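PDB 6FMH: membrane attack complex assembly inhibitor BGA71 from Borreliella bavariensis, which probably inhibits assembly of the membrane attack complex of host complement, as an outer surface protein of this Lyme disease agent. Local coordinates for residues T147-D161 / Y179-P192. Residues are numbered along the deposited sequence; the frame is centred on the assembly and turned at random.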
loop_
_atom_site.group_PDB
_atom_site.type_symbol
_atom_site.label_atom_id
_atom_site.label_comp_id
_atom_site.label_asym_id
_atom_site.label_seq_id
_atom_site.Cartn_x
_atom_site.Cartn_y
_atom_site.Cartn_z
ATOM N N THR A 147 9.889 15.908 -6.955
ATOM C CA THR A 147 11.232 15.328 -6.794
ATOM C C THR A 147 11.439 14.208 -7.806
ATOM O O THR A 147 12.447 14.184 -8.527
ATOM C CB THR A 147 11.494 14.875 -5.354
ATOM O OG1 THR A 147 11.441 16.024 -4.473
ATOM C CG2 THR A 147 12.859 14.258 -5.220
ATOM N N ARG A 148 10.477 13.297 -7.875
ATOM C CA ARG A 148 10.602 12.183 -8.756
ATOM C C ARG A 148 10.635 12.644 -10.229
ATOM O O ARG A 148 11.345 12.047 -11.088
ATOM C CB ARG A 148 9.486 11.199 -8.574
ATOM C CG ARG A 148 9.709 10.019 -9.515
ATOM C CD ARG A 148 8.902 8.828 -9.187
ATOM N NE ARG A 148 7.523 9.070 -9.525
ATOM C CZ ARG A 148 6.552 8.192 -9.376
ATOM N NH1 ARG A 148 6.787 6.986 -8.914
ATOM N NH2 ARG A 148 5.333 8.544 -9.697
ATOM N N GLN A 149 9.855 13.686 -10.537
ATOM C CA GLN A 149 9.901 14.251 -11.898
ATOM C C GLN A 149 11.293 14.766 -12.204
ATOM O O GLN A 149 11.731 14.691 -13.328
ATOM C CB GLN A 149 8.830 15.353 -12.080
ATOM C CG GLN A 149 7.446 14.827 -12.399
ATOM C CD GLN A 149 6.369 15.864 -12.129
ATOM O OE1 GLN A 149 6.538 17.049 -12.433
ATOM N NE2 GLN A 149 5.243 15.423 -11.545
ATOM N N ASN A 150 11.917 15.436 -11.235
ATOM C CA ASN A 150 13.216 16.074 -11.517
ATOM C C ASN A 150 14.233 15.014 -11.670
ATOM O O ASN A 150 15.040 15.067 -12.589
ATOM C CB ASN A 150 13.643 17.063 -10.441
ATOM C CG ASN A 150 12.675 18.203 -10.270
ATOM O OD1 ASN A 150 12.445 18.685 -9.146
ATOM N ND2 ASN A 150 12.127 18.682 -11.358
ATOM N N PHE A 151 14.161 13.996 -10.836
ATOM C CA PHE A 151 15.001 12.820 -11.055
ATOM C C PHE A 151 14.840 12.210 -12.458
ATOM O O PHE A 151 15.798 11.837 -13.081
ATOM C CB PHE A 151 14.705 11.753 -9.996
ATOM C CG PHE A 151 15.300 10.406 -10.319
ATOM C CD1 PHE A 151 16.639 10.087 -9.970
ATOM C CD2 PHE A 151 14.552 9.452 -10.980
ATOM C CE1 PHE A 151 17.180 8.845 -10.285
ATOM C CE2 PHE A 151 15.095 8.224 -11.282
ATOM C CZ PHE A 151 16.408 7.909 -10.948
ATOM N N ALA A 152 13.598 12.081 -12.917
ATOM C CA ALA A 152 13.278 11.469 -14.200
ATOM C C ALA A 152 13.878 12.295 -15.321
ATOM O O ALA A 152 14.465 11.772 -16.276
ATOM C CB ALA A 152 11.774 11.338 -14.349
ATOM N N LYS A 153 13.714 13.609 -15.212
ATOM C CA LYS A 153 14.267 14.513 -16.207
ATOM C C LYS A 153 15.784 14.237 -16.273
ATOM O O LYS A 153 16.298 13.853 -17.318
ATOM C CB LYS A 153 13.960 15.944 -15.838
ATOM C CG LYS A 153 13.897 16.911 -17.010
ATOM C CD LYS A 153 12.533 16.847 -17.722
ATOM C CE LYS A 153 12.487 17.833 -18.919
ATOM N NZ LYS A 153 11.266 17.667 -19.768
ATOM N N LYS A 154 16.432 14.270 -15.113
ATOM C CA LYS A 154 17.826 13.972 -15.019
ATOM C C LYS A 154 18.189 12.624 -15.564
ATOM O O LYS A 154 19.195 12.493 -16.250
ATOM C CB LYS A 154 18.297 14.030 -13.580
ATOM C CG LYS A 154 19.796 14.287 -13.461
ATOM C CD LYS A 154 20.094 15.769 -13.489
ATOM C CE LYS A 154 21.566 16.066 -13.678
ATOM N NZ LYS A 154 21.902 16.733 -14.972
ATOM N N LEU A 155 17.378 11.606 -15.275
ATOM C CA LEU A 155 17.657 10.237 -15.743
ATOM C C LEU A 155 17.598 10.083 -17.284
ATOM O O LEU A 155 18.375 9.320 -17.877
ATOM C CB LEU A 155 16.730 9.259 -15.073
ATOM C CG LEU A 155 16.938 7.750 -15.346
ATOM C CD1 LEU A 155 18.367 7.304 -15.105
ATOM C CD2 LEU A 155 15.997 6.932 -14.508
ATOM N N ASN A 156 16.752 10.865 -17.940
ATOM C CA ASN A 156 16.697 10.816 -19.408
ATOM C C ASN A 156 17.896 11.482 -20.053
ATOM O O ASN A 156 18.432 11.000 -21.076
ATOM C CB ASN A 156 15.392 11.361 -19.893
ATOM C CG ASN A 156 14.317 10.348 -19.737
ATOM O OD1 ASN A 156 14.265 9.388 -20.479
ATOM N ND2 ASN A 156 13.449 10.523 -18.716
ATOM N N GLU A 157 18.329 12.567 -19.404
ATOM C CA GLU A 157 19.524 13.277 -19.807
ATOM C C GLU A 157 20.775 12.375 -19.670
ATOM O O GLU A 157 21.688 12.404 -20.489
ATOM C CB GLU A 157 19.725 14.583 -19.024
ATOM C CG GLU A 157 21.170 14.945 -19.180
ATOM C CD GLU A 157 21.652 15.992 -18.273
ATOM O OE1 GLU A 157 21.128 16.121 -17.179
ATOM O OE2 GLU A 157 22.585 16.683 -18.638
ATOM N N THR A 158 20.774 11.535 -18.660
ATOM C CA THR A 158 21.839 10.603 -18.461
ATOM C C THR A 158 21.871 9.464 -19.507
ATOM O O THR A 158 22.933 9.169 -20.064
ATOM C CB THR A 158 21.723 10.060 -17.061
ATOM O OG1 THR A 158 22.091 11.081 -16.150
ATOM C CG2 THR A 158 22.625 8.839 -16.827
ATOM N N ILE A 159 20.717 8.887 -19.819
ATOM C CA ILE A 159 20.608 7.902 -20.890
ATOM C C ILE A 159 21.117 8.476 -22.220
ATOM O O ILE A 159 21.870 7.819 -22.947
ATOM C CB ILE A 159 19.160 7.397 -21.106
ATOM C CG1 ILE A 159 18.572 6.744 -19.814
ATOM C CG2 ILE A 159 19.088 6.480 -22.317
ATOM C CD1 ILE A 159 19.247 5.485 -19.319
ATOM N N ASP A 160 20.670 9.681 -22.563
ATOM C CA ASP A 160 21.128 10.309 -23.772
ATOM C C ASP A 160 22.644 10.539 -23.736
ATOM O O ASP A 160 23.333 10.268 -24.720
ATOM C CB ASP A 160 20.465 11.650 -23.930
ATOM C CG ASP A 160 19.037 11.553 -24.162
ATOM O OD1 ASP A 160 18.484 10.425 -24.274
ATOM O OD2 ASP A 160 18.432 12.637 -24.206
ATOM N N ASP A 161 23.133 11.108 -22.635
ATOM C CA ASP A 161 24.563 11.357 -22.476
ATOM C C ASP A 161 25.369 10.100 -22.646
ATOM O O ASP A 161 26.419 10.110 -23.262
ATOM C CB ASP A 161 24.850 11.961 -21.089
ATOM C CG ASP A 161 24.658 13.475 -21.044
ATOM O OD1 ASP A 161 24.410 14.121 -22.089
ATOM O OD2 ASP A 161 24.743 14.028 -19.931
ATOM N N TYR A 179 30.436 10.936 -13.181
ATOM C CA TYR A 179 29.211 11.503 -13.648
ATOM C C TYR A 179 28.038 11.125 -12.717
ATOM O O TYR A 179 27.207 11.974 -12.369
ATOM C CB TYR A 179 28.962 11.034 -15.073
ATOM C CG TYR A 179 27.696 11.552 -15.698
ATOM C CD1 TYR A 179 26.477 10.999 -15.413
ATOM C CD2 TYR A 179 27.742 12.549 -16.654
ATOM C CE1 TYR A 179 25.330 11.475 -16.005
ATOM C CE2 TYR A 179 26.599 13.019 -17.285
ATOM C CZ TYR A 179 25.398 12.492 -16.952
ATOM O OH TYR A 179 24.260 12.997 -17.524
ATOM N N MET A 180 27.910 9.834 -12.417
ATOM C CA MET A 180 26.819 9.371 -11.601
ATOM C C MET A 180 26.922 10.006 -10.231
ATOM O O MET A 180 25.906 10.431 -9.668
ATOM C CB MET A 180 26.852 7.868 -11.486
ATOM C CG MET A 180 26.510 7.124 -12.767
ATOM S SD MET A 180 24.976 7.495 -13.586
ATOM C CE MET A 180 23.803 6.890 -12.520
ATOM N N LYS A 181 28.153 10.136 -9.707
ATOM C CA LYS A 181 28.359 10.812 -8.429
ATOM C C LYS A 181 27.885 12.289 -8.449
ATOM O O LYS A 181 27.234 12.744 -7.509
ATOM C CB LYS A 181 29.839 10.745 -8.035
ATOM C CG LYS A 181 30.183 9.519 -7.227
ATOM C CD LYS A 181 31.646 9.449 -6.825
ATOM C CE LYS A 181 32.513 8.952 -7.974
ATOM N NZ LYS A 181 33.917 8.639 -7.548
ATOM N N GLU A 182 28.261 13.036 -9.495
ATOM C CA GLU A 182 28.010 14.483 -9.569
ATOM C C GLU A 182 26.529 14.840 -9.944
ATOM O O GLU A 182 26.060 15.966 -9.692
ATOM C CB GLU A 182 29.083 15.204 -10.445
ATOM C CG GLU A 182 30.553 14.972 -9.951
ATOM C CD GLU A 182 30.809 15.311 -8.452
ATOM O OE1 GLU A 182 30.517 16.459 -8.057
ATOM O OE2 GLU A 182 31.307 14.449 -7.649
ATOM N N ASN A 183 25.783 13.883 -10.507
ATOM C CA ASN A 183 24.417 14.159 -10.936
ATOM C C ASN A 183 23.390 13.504 -10.060
ATOM O O ASN A 183 22.198 13.677 -10.249
ATOM C CB ASN A 183 24.265 13.724 -12.376
ATOM C CG ASN A 183 25.123 14.542 -13.279
ATOM O OD1 ASN A 183 24.790 15.720 -13.593
ATOM N ND2 ASN A 183 26.173 13.939 -13.803
ATOM N N TYR A 184 23.849 12.676 -9.135
ATOM C CA TYR A 184 22.942 12.040 -8.209
ATOM C C TYR A 184 23.464 12.118 -6.795
ATOM O O TYR A 184 23.512 11.122 -6.105
ATOM C CB TYR A 184 22.678 10.600 -8.697
ATOM C CG TYR A 184 22.043 10.600 -10.097
ATOM C CD1 TYR A 184 20.694 10.817 -10.258
ATOM C CD2 TYR A 184 22.799 10.417 -11.211
ATOM C CE1 TYR A 184 20.116 10.814 -11.503
ATOM C CE2 TYR A 184 22.245 10.440 -12.472
ATOM C CZ TYR A 184 20.901 10.632 -12.623
ATOM O OH TYR A 184 20.336 10.610 -13.905
ATOM N N LYS A 185 23.918 13.294 -6.402
ATOM C CA LYS A 185 24.657 13.511 -5.155
ATOM C C LYS A 185 23.835 13.157 -3.960
ATOM O O LYS A 185 24.266 12.443 -3.047
ATOM C CB LYS A 185 25.002 14.989 -4.980
ATOM C CG LYS A 185 26.294 15.435 -5.648
ATOM C CD LYS A 185 26.832 16.763 -5.091
ATOM C CE LYS A 185 28.369 16.856 -5.059
ATOM N NZ LYS A 185 28.881 18.239 -5.367
ATOM N N THR A 186 22.619 13.660 -4.010
ATOM C CA THR A 186 21.727 13.635 -2.893
ATOM C C THR A 186 20.246 13.659 -3.394
ATOM O O THR A 186 19.915 14.328 -4.357
ATOM C CB THR A 186 22.103 14.853 -1.988
ATOM O OG1 THR A 186 21.651 14.629 -0.666
ATOM C CG2 THR A 186 21.521 16.143 -2.475
ATOM N N LEU A 187 19.389 12.928 -2.714
ATOM C CA LEU A 187 17.931 13.091 -2.816
ATOM C C LEU A 187 17.470 14.576 -2.839
ATOM O O LEU A 187 16.716 14.994 -3.725
ATOM C CB LEU A 187 17.265 12.387 -1.627
ATOM C CG LEU A 187 15.778 12.534 -1.407
ATOM C CD1 LEU A 187 15.043 11.740 -2.465
ATOM C CD2 LEU A 187 15.404 12.023 -0.027
ATOM N N ASP A 188 17.943 15.348 -1.863
ATOM C CA ASP A 188 17.532 16.748 -1.687
ATOM C C ASP A 188 17.759 17.613 -2.925
ATOM O O ASP A 188 17.090 18.600 -3.112
ATOM C CB ASP A 188 18.293 17.372 -0.513
ATOM C CG ASP A 188 17.606 17.132 0.797
ATOM O OD1 ASP A 188 16.567 16.366 0.830
ATOM O OD2 ASP A 188 18.087 17.749 1.802
ATOM N N SER A 189 18.742 17.252 -3.751
ATOM C CA SER A 189 19.074 18.036 -4.908
ATOM C C SER A 189 17.970 17.964 -5.931
ATOM O O SER A 189 17.867 18.827 -6.771
ATOM C CB SER A 189 20.366 17.510 -5.525
ATOM O OG SER A 189 20.250 16.145 -5.914
ATOM N N PHE A 190 17.159 16.906 -5.893
ATOM C CA PHE A 190 16.057 16.764 -6.853
ATOM C C PHE A 190 14.762 17.383 -6.370
ATOM O O PHE A 190 13.805 17.446 -7.116
ATOM C CB PHE A 190 15.842 15.312 -7.192
ATOM C CG PHE A 190 16.977 14.730 -7.912
ATOM C CD1 PHE A 190 17.191 15.029 -9.226
ATOM C CD2 PHE A 190 17.862 13.864 -7.262
ATOM C CE1 PHE A 190 18.251 14.473 -9.924
ATOM C CE2 PHE A 190 18.939 13.311 -7.961
ATOM C CZ PHE A 190 19.118 13.617 -9.296
ATOM N N LYS A 191 14.736 17.847 -5.112
ATOM C CA LYS A 191 13.552 18.514 -4.554
ATOM C C LYS A 191 13.355 19.840 -5.182
ATOM O O LYS A 191 14.319 20.432 -5.638
ATOM C CB LYS A 191 13.672 18.670 -3.070
ATOM C CG LYS A 191 13.423 17.363 -2.339
ATOM C CD LYS A 191 13.553 17.471 -0.871
ATOM C CE LYS A 191 13.154 16.103 -0.275
ATOM N NZ LYS A 191 14.142 15.019 -0.615
ATOM N N PRO A 192 12.102 20.298 -5.258
ATOM C CA PRO A 192 11.850 21.638 -5.764
ATOM C C PRO A 192 12.371 22.703 -4.836
ATOM O O PRO A 192 12.522 22.477 -3.651
ATOM C CB PRO A 192 10.328 21.684 -6.001
ATOM C CG PRO A 192 9.769 20.567 -5.240
ATOM C CD PRO A 192 10.865 19.536 -5.112
#
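With CG trans to the backbone N (chi1 180°), Tyr179 stretches its ring out to helix 127-163, while Thr158 has OG1 turned to lie beside its own backbone N, facing the incoming phenols. Tyr179 OH donates to Asp161 OD2 at 2.7 Å, meeting the carboxylate on its anti side and somewhat out of its plane. Thr158 OG1 lies in the plane of the Tyr179 ring, at its edge, and hydrogen-bonds to Tyr184 OH at 2.9 Å. The hydroxyl of Thr158 thus lies between the two phenols, with Tyr179, Tyr184 and Thr158 all buried. Behind it, the amide of Asn183 bends back to its own helix: ND2 lies 3.2 Å above the centre of the Tyr179 ring and donates to Tyr179 O, which fixes the amide over that face.

One to two turns back along 147-161, the contact becomes aromatic. Phe151 turns its edge to the face of Phe190, the planes 77° apart, and its CE1 comes within 3.7 Å of Tyr184 CE1 in an oblique meeting of rings. Lys154 lays its aliphatic part at the edge of Phe190, CB 3.7 Å from CE1. Tyr184 also packs edge-to-face with Phe99, so the cluster reaches helix 90-123. At the far end Thr147 CG2 rests 3.7 Å from Phe190 CB, and Thr147 CA makes a C-H...O contact with Phe190 O, while Thr147 OG1 is bonded to Ser143 O in its own helix.

Helix 173-183 runs nearly antiparallel to helix 127-163, the short axes at 158°, and the chain after it continues along the same partner. The result is an antiparallel helical hairpin with a C-terminal tail anchored by aromatics, part of the all-helical Bbcrasp-1-type fold.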